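Local coordinates for protein galactose mutarotase related enzyme (Lactobacillus casei, PDB 3Q1N) that probably binds carbohydrate and may act as a sugar isomerase of the aldose 1-epimerase (galactose mutarotase) family, at residues D226-F236 / Q286-H294; I3-I14 / V83-F93. All blocks are in the same frame, centred on the assembly; numbering follows the deposited sequence. Where two conformers were deposited one is given.

Interaction 1: residues D226-F236 / Q286-H294. With EDO (1,2-ethanediol), chain R; EDO (1,2-ethanediol), chain P.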
loop_
_atom_site.group_PDB
_atom_site.type_symbol
_atom_site.label_atom_id
_atom_site.label_comp_id
_atom_site.label_asym_id
_atom_site.label_seq_id
_atom_site.Cartn_x
_atom_site.Cartn_y
_atom_site.Cartn_z
ATOM N N ASP A 226 -5.731 -1.701 -23.053
ATOM C CA ASP A 226 -6.627 -2.841 -22.843
ATOM C C ASP A 226 -6.781 -3.200 -21.401
ATOM O O ASP A 226 -7.907 -3.505 -20.942
ATOM C CB ASP A 226 -6.111 -4.093 -23.587
ATOM C CG ASP A 226 -6.424 -4.079 -25.073
ATOM O OD1 ASP A 226 -7.082 -3.129 -25.561
ATOM O OD2 ASP A 226 -5.976 -5.010 -25.776
ATOM N N HIS A 227 -5.671 -3.235 -20.665
ATOM C CA HIS A 227 -5.715 -3.724 -19.317
ATOM C C HIS A 227 -5.939 -2.533 -18.354
ATOM O O HIS A 227 -5.454 -1.391 -18.548
ATOM C CB HIS A 227 -4.440 -4.523 -18.962
ATOM C CG HIS A 227 -4.325 -5.819 -19.711
ATOM N ND1 HIS A 227 -5.146 -6.897 -19.449
ATOM C CD2 HIS A 227 -3.520 -6.197 -20.736
ATOM C CE1 HIS A 227 -4.850 -7.879 -20.282
ATOM N NE2 HIS A 227 -3.866 -7.481 -21.072
ATOM N N SER A 228 -6.775 -2.771 -17.387
ATOM C CA SER A 228 -6.952 -1.861 -16.274
ATOM C C SER A 228 -7.065 -2.750 -15.061
ATOM O O SER A 228 -7.170 -3.978 -15.183
ATOM C CB SER A 228 -8.220 -1.042 -16.443
ATOM O OG SER A 228 -9.379 -1.844 -16.551
ATOM N N ILE A 229 -6.976 -2.131 -13.883
ATOM C CA ILE A 229 -7.242 -2.803 -12.612
ATOM C C ILE A 229 -8.183 -1.967 -11.776
ATOM O O ILE A 229 -8.264 -0.764 -11.962
ATOM C CB ILE A 229 -5.968 -3.032 -11.789
ATOM C CG1 ILE A 229 -5.280 -1.698 -11.409
ATOM C CG2 ILE A 229 -5.025 -3.948 -12.597
ATOM C CD1 ILE A 229 -5.502 -1.229 -10.001
ATOM N N THR A 230 -8.915 -2.654 -10.910
ATOM C CA THR A 230 -9.790 -2.019 -9.938
ATOM C C THR A 230 -9.444 -2.578 -8.554
ATOM O O THR A 230 -9.364 -3.806 -8.369
ATOM C CB THR A 230 -11.261 -2.279 -10.251
ATOM O OG1 THR A 230 -11.559 -1.701 -11.523
ATOM C CG2 THR A 230 -12.198 -1.652 -9.160
ATOM N N LEU A 231 -9.224 -1.683 -7.606
ATOM C CA LEU A 231 -8.975 -2.025 -6.206
ATOM C C LEU A 231 -10.264 -1.954 -5.412
ATOM O O LEU A 231 -10.986 -0.964 -5.463
ATOM C CB LEU A 231 -7.927 -1.109 -5.581
ATOM C CG LEU A 231 -6.525 -1.118 -6.175
ATOM C CD1 LEU A 231 -5.550 -0.255 -5.368
ATOM C CD2 LEU A 231 -5.923 -2.523 -6.349
ATOM N N ASP A 232 -10.622 -3.060 -4.764
ATOM C CA ASP A 232 -11.767 -3.118 -3.866
ATOM C C ASP A 232 -11.197 -2.884 -2.465
ATOM O O ASP A 232 -10.494 -3.718 -1.940
ATOM C CB ASP A 232 -12.463 -4.485 -3.952
ATOM C CG ASP A 232 -12.997 -4.790 -5.372
ATOM O OD1 ASP A 232 -12.953 -3.917 -6.262
ATOM O OD2 ASP A 232 -13.420 -5.923 -5.603
ATOM N N ILE A 233 -11.475 -1.725 -1.891
ATOM C CA ILE A 233 -10.715 -1.247 -0.696
ATOM C C ILE A 233 -11.604 -0.579 0.364
ATOM O O ILE A 233 -11.165 0.307 1.091
ATOM C CB ILE A 233 -9.528 -0.330 -1.157
ATOM C CG1 ILE A 233 -9.963 0.616 -2.259
ATOM C CG2 ILE A 233 -8.385 -1.193 -1.673
ATOM C CD1 ILE A 233 -10.947 1.625 -1.863
ATOM N N SER A 234 -12.838 -1.041 0.532
ATOM C CA SER A 234 -13.735 -0.450 1.547
ATOM C C SER A 234 -13.097 -0.485 2.931
ATOM O O SER A 234 -13.316 0.415 3.744
ATOM C CB SER A 234 -15.086 -1.171 1.612
ATOM O OG SER A 234 -15.858 -0.989 0.433
ATOM N N ASP A 235 -12.343 -1.548 3.221
ATOM C CA ASP A 235 -11.718 -1.710 4.536
ATOM C C ASP A 235 -10.582 -0.731 4.834
ATOM O O ASP A 235 -10.173 -0.588 5.999
ATOM C CB ASP A 235 -11.141 -3.134 4.701
ATOM C CG ASP A 235 -12.197 -4.217 4.865
ATOM O OD1 ASP A 235 -13.411 -3.922 4.928
ATOM O OD2 ASP A 235 -11.823 -5.414 4.891
ATOM N N PHE A 236 -10.003 -0.121 3.803
ATOM C CA PHE A 236 -8.823 0.732 3.941
ATOM C C PHE A 236 -9.297 2.185 3.885
ATOM O O PHE A 236 -9.890 2.587 2.893
ATOM C CB PHE A 236 -7.801 0.428 2.834
ATOM C CG PHE A 236 -7.038 -0.848 3.046
ATOM C CD1 PHE A 236 -7.586 -2.079 2.713
ATOM C CD2 PHE A 236 -5.803 -0.829 3.643
ATOM C CE1 PHE A 236 -6.891 -3.243 2.947
ATOM C CE2 PHE A 236 -5.105 -1.961 3.879
ATOM C CZ PHE A 236 -5.676 -3.219 3.552
ATOM N N GLN A 286 -8.652 -7.323 11.203
ATOM C CA GLN A 286 -8.625 -7.964 9.898
ATOM C C GLN A 286 -9.024 -6.956 8.815
ATOM O O GLN A 286 -9.991 -6.184 9.012
ATOM C CB GLN A 286 -9.548 -9.181 9.876
ATOM C CG GLN A 286 -9.024 -10.286 10.784
ATOM C CD GLN A 286 -9.898 -11.501 10.868
ATOM O OE1 GLN A 286 -10.386 -12.018 9.840
ATOM N NE2 GLN A 286 -10.074 -12.005 12.079
ATOM N N LEU A 287 -8.307 -6.986 7.695
ATOM C CA LEU A 287 -8.543 -6.116 6.548
ATOM C C LEU A 287 -8.504 -6.975 5.291
ATOM O O LEU A 287 -7.669 -7.878 5.210
ATOM C CB LEU A 287 -7.453 -5.053 6.461
ATOM C CG LEU A 287 -7.291 -4.102 7.654
ATOM C CD1 LEU A 287 -6.015 -3.288 7.540
ATOM C CD2 LEU A 287 -8.508 -3.177 7.751
ATOM N N ALA A 288 -9.385 -6.701 4.339
ATOM C CA ALA A 288 -9.366 -7.418 3.066
ATOM C C ALA A 288 -9.297 -6.434 1.925
ATOM O O ALA A 288 -9.745 -5.300 2.049
ATOM C CB ALA A 288 -10.582 -8.295 2.923
ATOM N N LEU A 289 -8.704 -6.859 0.816
ATOM C CA LEU A 289 -8.819 -6.131 -0.456
ATOM C C LEU A 289 -8.877 -7.111 -1.626
ATOM O O LEU A 289 -8.562 -8.298 -1.473
ATOM C CB LEU A 289 -7.667 -5.138 -0.657
ATOM C CG LEU A 289 -6.206 -5.595 -0.715
ATOM C CD1 LEU A 289 -5.789 -6.025 -2.114
ATOM C CD2 LEU A 289 -5.263 -4.490 -0.182
ATOM N N LYS A 290 -9.280 -6.600 -2.792
ATOM C CA LYS A 290 -9.149 -7.337 -4.035
ATOM C C LYS A 290 -8.520 -6.437 -5.084
ATOM O O LYS A 290 -8.777 -5.227 -5.113
ATOM C CB LYS A 290 -10.497 -7.833 -4.562
ATOM C CG LYS A 290 -11.318 -8.689 -3.575
ATOM C CD LYS A 290 -12.630 -9.230 -4.225
ATOM C CE LYS A 290 -13.391 -10.092 -3.204
ATOM N NZ LYS A 290 -14.664 -10.646 -3.795
ATOM N N VAL A 291 -7.683 -7.040 -5.914
ATOM C CA VAL A 291 -7.154 -6.379 -7.114
ATOM C C VAL A 291 -7.902 -7.063 -8.267
ATOM O O VAL A 291 -7.641 -8.222 -8.565
ATOM C CB VAL A 291 -5.641 -6.558 -7.242
ATOM C CG1 VAL A 291 -5.105 -5.705 -8.422
ATOM C CG2 VAL A 291 -4.921 -6.176 -5.914
ATOM N N GLU A 292 -8.888 -6.402 -8.836
ATOM C CA GLU A 292 -9.586 -6.942 -10.001
ATOM C C GLU A 292 -8.716 -6.734 -11.231
ATOM O O GLU A 292 -8.208 -5.624 -11.467
ATOM C CB GLU A 292 -10.925 -6.285 -10.236
ATOM C CG GLU A 292 -11.836 -6.181 -9.005
ATOM C CD GLU A 292 -13.179 -5.529 -9.317
ATOM O OE1 GLU A 292 -13.534 -5.326 -10.502
ATOM O OE2 GLU A 292 -13.897 -5.214 -8.354
ATOM N N LEU A 293 -8.505 -7.815 -11.984
ATOM C CA LEU A 293 -7.547 -7.828 -13.085
ATOM C C LEU A 293 -8.323 -7.836 -14.407
ATOM O O LEU A 293 -8.902 -8.859 -14.762
ATOM C CB LEU A 293 -6.657 -9.050 -12.943
ATOM C CG LEU A 293 -5.775 -9.044 -11.692
ATOM C CD1 LEU A 293 -4.930 -10.330 -11.688
ATOM C CD2 LEU A 293 -4.878 -7.725 -11.631
ATOM N N HIS A 294 -8.367 -6.678 -15.078
ATOM C CA HIS A 294 -9.137 -6.459 -16.305
ATOM C C HIS A 294 -8.171 -6.327 -17.457
ATOM O O HIS A 294 -7.016 -6.755 -17.456
ATOM C CB HIS A 294 -9.909 -5.123 -16.325
ATOM C CG HIS A 294 -10.748 -4.834 -15.126
ATOM N ND1 HIS A 294 -10.593 -3.677 -14.386
ATOM C CD2 HIS A 294 -11.806 -5.484 -14.597
ATOM C CE1 HIS A 294 -11.497 -3.654 -13.426
ATOM N NE2 HIS A 294 -12.249 -4.734 -13.532
ATOM O OXT HIS A 294 -8.537 -5.678 -18.434
HETATM C C1 EDO R . -12.472 -9.094 7.354
HETATM O O1 EDO R . -11.456 -9.601 6.474
HETATM C C2 EDO R . -12.751 -7.630 7.018
HETATM O O2 EDO R . -13.110 -7.501 5.631
HETATM C C1 EDO P . -8.444 -0.125 -27.401
HETATM O O1 EDO P . -9.769 0.198 -26.935
HETATM C C2 EDO P . -7.471 0.068 -26.253
HETATM O O2 EDO P . -8.045 -0.395 -25.013
HETATM O O HOH W 1 -8.158 -6.253 -20.939
HETATM O O HOH W 2 -11.826 -3.776 1.449
#
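T230 and E292 form a hydrogen-bonded pair in an antiparallel ladder, and D232 with K290 repeats the pattern two residues on. The E292 side chain shows how such a pair builds outward. Its CB lies 3.5 Å from the T230 backbone O, and CG stays over the same oxygen because it stands anti to the carbonyl carbon (chi1 -49°). The chain then runs straight beside T230, and OE1 comes 3.8 Å from T230 CB and takes a weak hydrogen bond from H294 NE2. OE2 points toward D232, 2.6 Å from its OD1, and forms a salt bridge with K217, on the strand flanking 229-232 on its other side. The carboxylate planes are 83° apart; at this distance one of the acids probably carries a proton, and K217 probably offsets remaining charge. With an alanine here, K217 would probably lose its mate and the D232 carboxylate would be freer to turn.

At one end, H227 ND1 donates to the terminal H294 O at 2.7 Å, in the ring plane and on a lone pair of that carboxylate oxygen, while H227 NE2 is held by D29. At the other end D235 OD2 accepts from A288 N at 2.8 Å through its anti lone pair.

On the opposite face of the sheet, L231 CD2 rests between the two methyls of V291, 3.8 Å from CG2, and I229 meets L293. F236 CE1 packs 3.7 Å from L289 CD2. L231 also touches V254 on a strand of another sheet, so this apolar face belongs to the beta-sandwich core characteristic of galactose mutarotase-like proteins.

Interaction 2: residues I3-I14 / V83-F93. With NO3 (nitrate ion), chain E.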
loop_
_atom_site.group_PDB
_atom_site.type_symbol
_atom_site.label_atom_id
_atom_site.label_comp_id
_atom_site.label_asym_id
_atom_site.label_seq_id
_atom_site.Cartn_x
_atom_site.Cartn_y
_atom_site.Cartn_z
ATOM N N ILE A 3 7.190 -17.982 -3.926
ATOM C CA ILE A 3 6.103 -18.901 -4.040
ATOM C C ILE A 3 5.275 -18.427 -5.231
ATOM O O ILE A 3 5.039 -17.215 -5.413
ATOM C CB ILE A 3 5.201 -18.841 -2.785
ATOM C CG1 ILE A 3 5.998 -19.247 -1.534
ATOM C CG2 ILE A 3 3.967 -19.701 -2.945
ATOM C CD1 ILE A 3 6.434 -20.724 -1.503
ATOM N N THR A 4 4.817 -19.365 -6.028
ATOM C CA THR A 4 3.868 -19.006 -7.069
ATOM C C THR A 4 2.498 -19.627 -6.782
ATOM O O THR A 4 2.403 -20.723 -6.221
ATOM C CB THR A 4 4.367 -19.407 -8.472
ATOM O OG1 THR A 4 4.444 -20.818 -8.612
ATOM C CG2 THR A 4 5.740 -18.766 -8.785
ATOM N N ILE A 5 1.451 -18.904 -7.143
ATOM C CA ILE A 5 0.094 -19.437 -7.158
ATOM C C ILE A 5 -0.459 -19.145 -8.520
ATOM O O ILE A 5 0.028 -18.259 -9.231
ATOM C CB ILE A 5 -0.801 -18.867 -6.026
ATOM C CG1 ILE A 5 -0.777 -17.322 -6.007
ATOM C CG2 ILE A 5 -0.364 -19.451 -4.618
ATOM C CD1 ILE A 5 -1.811 -16.681 -5.015
ATOM N N GLU A 6 -1.474 -19.890 -8.908
ATOM C CA GLU A 6 -2.043 -19.710 -10.242
ATOM C C GLU A 6 -3.360 -20.388 -10.397
ATOM O O GLU A 6 -3.687 -21.321 -9.663
ATOM C CB GLU A 6 -1.084 -20.241 -11.309
ATOM C CG GLU A 6 -0.832 -21.730 -11.317
ATOM C CD GLU A 6 0.320 -22.050 -12.279
ATOM O OE1 GLU A 6 0.118 -22.007 -13.510
ATOM O OE2 GLU A 6 1.452 -22.288 -11.786
ATOM N N ASN A 7 -4.143 -19.872 -11.331
ATOM C CA ASN A 7 -5.353 -20.559 -11.770
ATOM C C ASN A 7 -5.366 -20.520 -13.295
ATOM O O ASN A 7 -4.325 -20.296 -13.937
ATOM C CB ASN A 7 -6.597 -19.974 -11.072
ATOM C CG ASN A 7 -6.844 -18.522 -11.419
ATOM O OD1 ASN A 7 -6.211 -17.964 -12.324
ATOM N ND2 ASN A 7 -7.795 -17.906 -10.710
ATOM N N SER A 8 -6.501 -20.787 -13.927
ATOM C CA SER A 8 -6.517 -20.853 -15.386
ATOM C C SER A 8 -6.214 -19.494 -16.054
ATOM O O SER A 8 -5.697 -19.460 -17.161
ATOM C CB SER A 8 -7.865 -21.358 -15.889
ATOM O OG SER A 8 -8.856 -20.378 -15.833
ATOM N N LYS A 9 -6.593 -18.412 -15.384
ATOM C CA LYS A 9 -6.449 -17.047 -15.949
ATOM C C LYS A 9 -5.163 -16.302 -15.545
ATOM O O LYS A 9 -4.672 -15.434 -16.311
ATOM C CB LYS A 9 -7.643 -16.190 -15.530
ATOM C CG LYS A 9 -8.995 -16.586 -16.192
ATOM C CD LYS A 9 -10.185 -15.708 -15.690
ATOM C CE LYS A 9 -10.116 -14.259 -16.248
ATOM N NZ LYS A 9 -11.193 -13.322 -15.656
ATOM N N PHE A 10 -4.640 -16.587 -14.355
ATOM C CA PHE A 10 -3.657 -15.688 -13.703
ATOM C C PHE A 10 -2.527 -16.484 -13.045
ATOM O O PHE A 10 -2.744 -17.619 -12.617
ATOM C CB PHE A 10 -4.352 -14.818 -12.631
ATOM C CG PHE A 10 -5.463 -13.957 -13.152
ATOM C CD1 PHE A 10 -5.249 -13.032 -14.147
ATOM C CD2 PHE A 10 -6.737 -14.076 -12.626
ATOM C CE1 PHE A 10 -6.290 -12.248 -14.626
ATOM C CE2 PHE A 10 -7.759 -13.300 -13.049
ATOM C CZ PHE A 10 -7.548 -12.385 -14.082
ATOM N N LYS A 11 -1.341 -15.886 -12.960
ATOM C CA LYS A 11 -0.258 -16.385 -12.132
ATOM C C LYS A 11 0.321 -15.240 -11.294
ATOM O O LYS A 11 0.472 -14.124 -11.805
ATOM C CB LYS A 11 0.822 -17.022 -13.006
ATOM C CG LYS A 11 1.952 -17.729 -12.225
ATOM C CD LYS A 11 2.763 -18.638 -13.123
ATOM C CE LYS A 11 3.843 -19.408 -12.357
ATOM N NZ LYS A 11 4.627 -20.285 -13.303
ATOM N N ALA A 12 0.653 -15.530 -10.044
ATOM C CA ALA A 12 1.256 -14.525 -9.140
ATOM C C ALA A 12 2.537 -15.130 -8.549
ATOM O O ALA A 12 2.602 -16.348 -8.251
ATOM C CB ALA A 12 0.295 -14.132 -8.028
ATOM N N GLY A 13 3.546 -14.282 -8.371
ATOM C CA GLY A 13 4.778 -14.660 -7.688
ATOM C C GLY A 13 4.929 -13.756 -6.487
ATOM O O GLY A 13 4.716 -12.530 -6.597
ATOM N N ILE A 14 5.191 -14.383 -5.337
ATOM C CA ILE A 14 5.275 -13.674 -4.059
ATOM C C ILE A 14 6.547 -14.103 -3.353
ATOM O O ILE A 14 6.804 -15.300 -3.179
ATOM C CB ILE A 14 4.077 -13.944 -3.095
ATOM C CG1 ILE A 14 2.720 -13.720 -3.780
ATOM C CG2 ILE A 14 4.183 -13.072 -1.845
ATOM C CD1 ILE A 14 2.046 -15.027 -4.198
ATOM N N VAL A 83 5.703 -19.730 5.287
ATOM C CA VAL A 83 4.645 -20.161 4.354
ATOM C C VAL A 83 3.789 -21.297 4.982
ATOM O O VAL A 83 4.297 -22.212 5.650
ATOM C CB VAL A 83 5.289 -20.674 3.060
ATOM C CG1 VAL A 83 4.197 -21.273 2.071
ATOM C CG2 VAL A 83 6.082 -19.557 2.416
ATOM N N SER A 84 2.476 -21.186 4.846
ATOM C CA SER A 84 1.570 -22.218 5.292
ATOM C C SER A 84 0.339 -22.275 4.382
ATOM O O SER A 84 0.122 -21.378 3.527
ATOM C CB SER A 84 1.116 -21.961 6.725
ATOM O OG SER A 84 0.300 -20.799 6.822
ATOM N N ASP A 85 -0.436 -23.348 4.531
ATOM C CA ASP A 85 -1.702 -23.480 3.820
ATOM C C ASP A 85 -1.565 -23.196 2.311
ATOM O O ASP A 85 -2.384 -22.471 1.708
ATOM C CB ASP A 85 -2.741 -22.569 4.463
ATOM C CG ASP A 85 -3.142 -23.038 5.866
ATOM O OD1 ASP A 85 -2.873 -24.215 6.201
ATOM O OD2 ASP A 85 -3.736 -22.242 6.611
ATOM N N LYS A 86 -0.532 -23.778 1.711
ATOM C CA LYS A 86 -0.239 -23.596 0.278
ATOM C C LYS A 86 -1.069 -24.551 -0.566
ATOM O O LYS A 86 -1.023 -25.769 -0.379
ATOM C CB LYS A 86 1.262 -23.768 -0.006
ATOM C CG LYS A 86 1.688 -23.843 -1.486
ATOM C CD LYS A 86 1.461 -22.530 -2.214
ATOM C CE LYS A 86 2.120 -22.487 -3.618
ATOM N NZ LYS A 86 1.385 -23.153 -4.697
ATOM N N SER A 87 -1.877 -23.993 -1.452
ATOM C CA SER A 87 -2.579 -24.770 -2.484
ATOM C C SER A 87 -2.179 -24.172 -3.819
ATOM O O SER A 87 -1.354 -23.267 -3.858
ATOM C CB SER A 87 -4.100 -24.699 -2.281
ATOM O OG SER A 87 -4.562 -23.415 -2.540
ATOM N N ASP A 88 -2.754 -24.655 -4.922
ATOM C CA ASP A 88 -2.304 -24.174 -6.215
ATOM C C ASP A 88 -2.645 -22.718 -6.423
ATOM O O ASP A 88 -1.877 -22.012 -7.079
ATOM C CB ASP A 88 -2.863 -25.029 -7.345
ATOM C CG ASP A 88 -2.392 -26.455 -7.245
ATOM O OD1 ASP A 88 -1.213 -26.654 -6.895
ATOM O OD2 ASP A 88 -3.189 -27.379 -7.475
ATOM N N SER A 89 -3.770 -22.280 -5.840
ATOM C CA SER A 89 -4.276 -20.950 -6.095
ATOM C C SER A 89 -4.255 -20.020 -4.877
ATOM O O SER A 89 -4.690 -18.872 -4.974
ATOM C CB SER A 89 -5.692 -21.069 -6.662
ATOM O OG SER A 89 -6.465 -21.925 -5.835
ATOM N N ALA A 90 -3.729 -20.479 -3.735
ATOM C CA ALA A 90 -3.708 -19.650 -2.516
ATOM C C ALA A 90 -2.511 -20.016 -1.647
ATOM O O ALA A 90 -2.008 -21.156 -1.691
ATOM C CB ALA A 90 -5.021 -19.769 -1.646
ATOM N N VAL A 91 -2.124 -19.059 -0.803
ATOM C CA VAL A 91 -1.029 -19.282 0.113
ATOM C C VAL A 91 -1.086 -18.282 1.234
ATOM O O VAL A 91 -1.557 -17.159 1.033
ATOM C CB VAL A 91 0.336 -19.209 -0.601
ATOM C CG1 VAL A 91 0.559 -17.828 -1.224
ATOM C CG2 VAL A 91 1.502 -19.537 0.391
ATOM N N THR A 92 -0.577 -18.675 2.410
ATOM C CA THR A 92 -0.593 -17.811 3.590
ATOM C C THR A 92 0.844 -17.598 4.060
ATOM O O THR A 92 1.664 -18.549 4.089
ATOM C CB THR A 92 -1.477 -18.390 4.748
ATOM O OG1 THR A 92 -2.840 -18.454 4.324
ATOM C CG2 THR A 92 -1.419 -17.529 6.003
ATOM N N PHE A 93 1.151 -16.332 4.355
ATOM C CA PHE A 93 2.445 -15.911 4.871
ATOM C C PHE A 93 2.292 -15.325 6.263
ATOM O O PHE A 93 1.412 -14.510 6.499
ATOM C CB PHE A 93 3.025 -14.813 3.970
ATOM C CG PHE A 93 3.461 -15.284 2.615
ATOM C CD1 PHE A 93 4.728 -15.796 2.422
ATOM C CD2 PHE A 93 2.621 -15.162 1.513
ATOM C CE1 PHE A 93 5.187 -16.208 1.164
ATOM C CE2 PHE A 93 3.041 -15.588 0.231
ATOM C CZ PHE A 93 4.328 -16.119 0.039
HETATM N N NO3 E . -4.409 -27.699 -4.752
HETATM O O1 NO3 E . -4.917 -28.951 -5.100
HETATM O O2 NO3 E . -4.987 -26.539 -5.257
HETATM O O3 NO3 E . -3.349 -27.639 -3.845
#
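I5 and S89 are the closest CA pair between two hairpins, 4.7 Å apart. The short strands 3-6 and 90-93 run roughly antiparallel, at 146°, but their axes stay 7.3 Å apart and no ladder forms. A single backbone hydrogen bond joins the segments: E6 N donates to D88 O at 2.8 Å, tilted somewhat from the carbonyl plane. It fastens strand 3-6 to the turn leading into strand 90-93.

I5 fills the angle beside this bond. Its chi1 of 52° sets CG1 between the backbone N and carbonyl carbon and leaves CG2 anti to the carbonyl carbon, where CG2 meets V91 CG1 at 3.9 Å. CD1 reaches the backbone O of S89 instead. Two residues earlier, I3 is shared by several neighbours: it meets V83 tip to tip, with CG1 4.0 Å from V83 CG2, and slides past F93, whose CZ lies 3.9 Å from the same CG1. I14, the hairpin partner of I3, adds its CG2 against the F93 ring from an oblique direction.

At the outer margin the K86 chain, bent at chi2 and chi4, brings NZ to T4 O in a weak bond, one of two deposited placements; S87 O is a further acceptor for that amine.

Branched aliphatic groups and one phenylalanine thus do most of the joining, with the polar links beside the apolar cluster. Such chemistry suggests that the two hairpins are held mainly by apolar packing, with few hydrogen bonds.

The two contacts illustrate how chemistry can follow position in a sheet. Both reach the same antiparallel sheet, but interaction 1 pairs adjacent strands inside its strand order, whereas interaction 2 lies at one end of it, where hairpin 82-96 meets hairpin 2-15 of a four-stranded sheet. Inside, repeated backbone bonds do the binding, with a polar, largely charged face and an apolar one; at the edge, side-chain packing replaces the ladder. The centre of interaction 1 lies about 11 Å from the chain centre, with half its touching residues buried; that of interaction 2 about 20 Å, with 4 of 13. Their centres are about 17 Å apart, yet L293 CB packs 3.6 Å from F10 CE1.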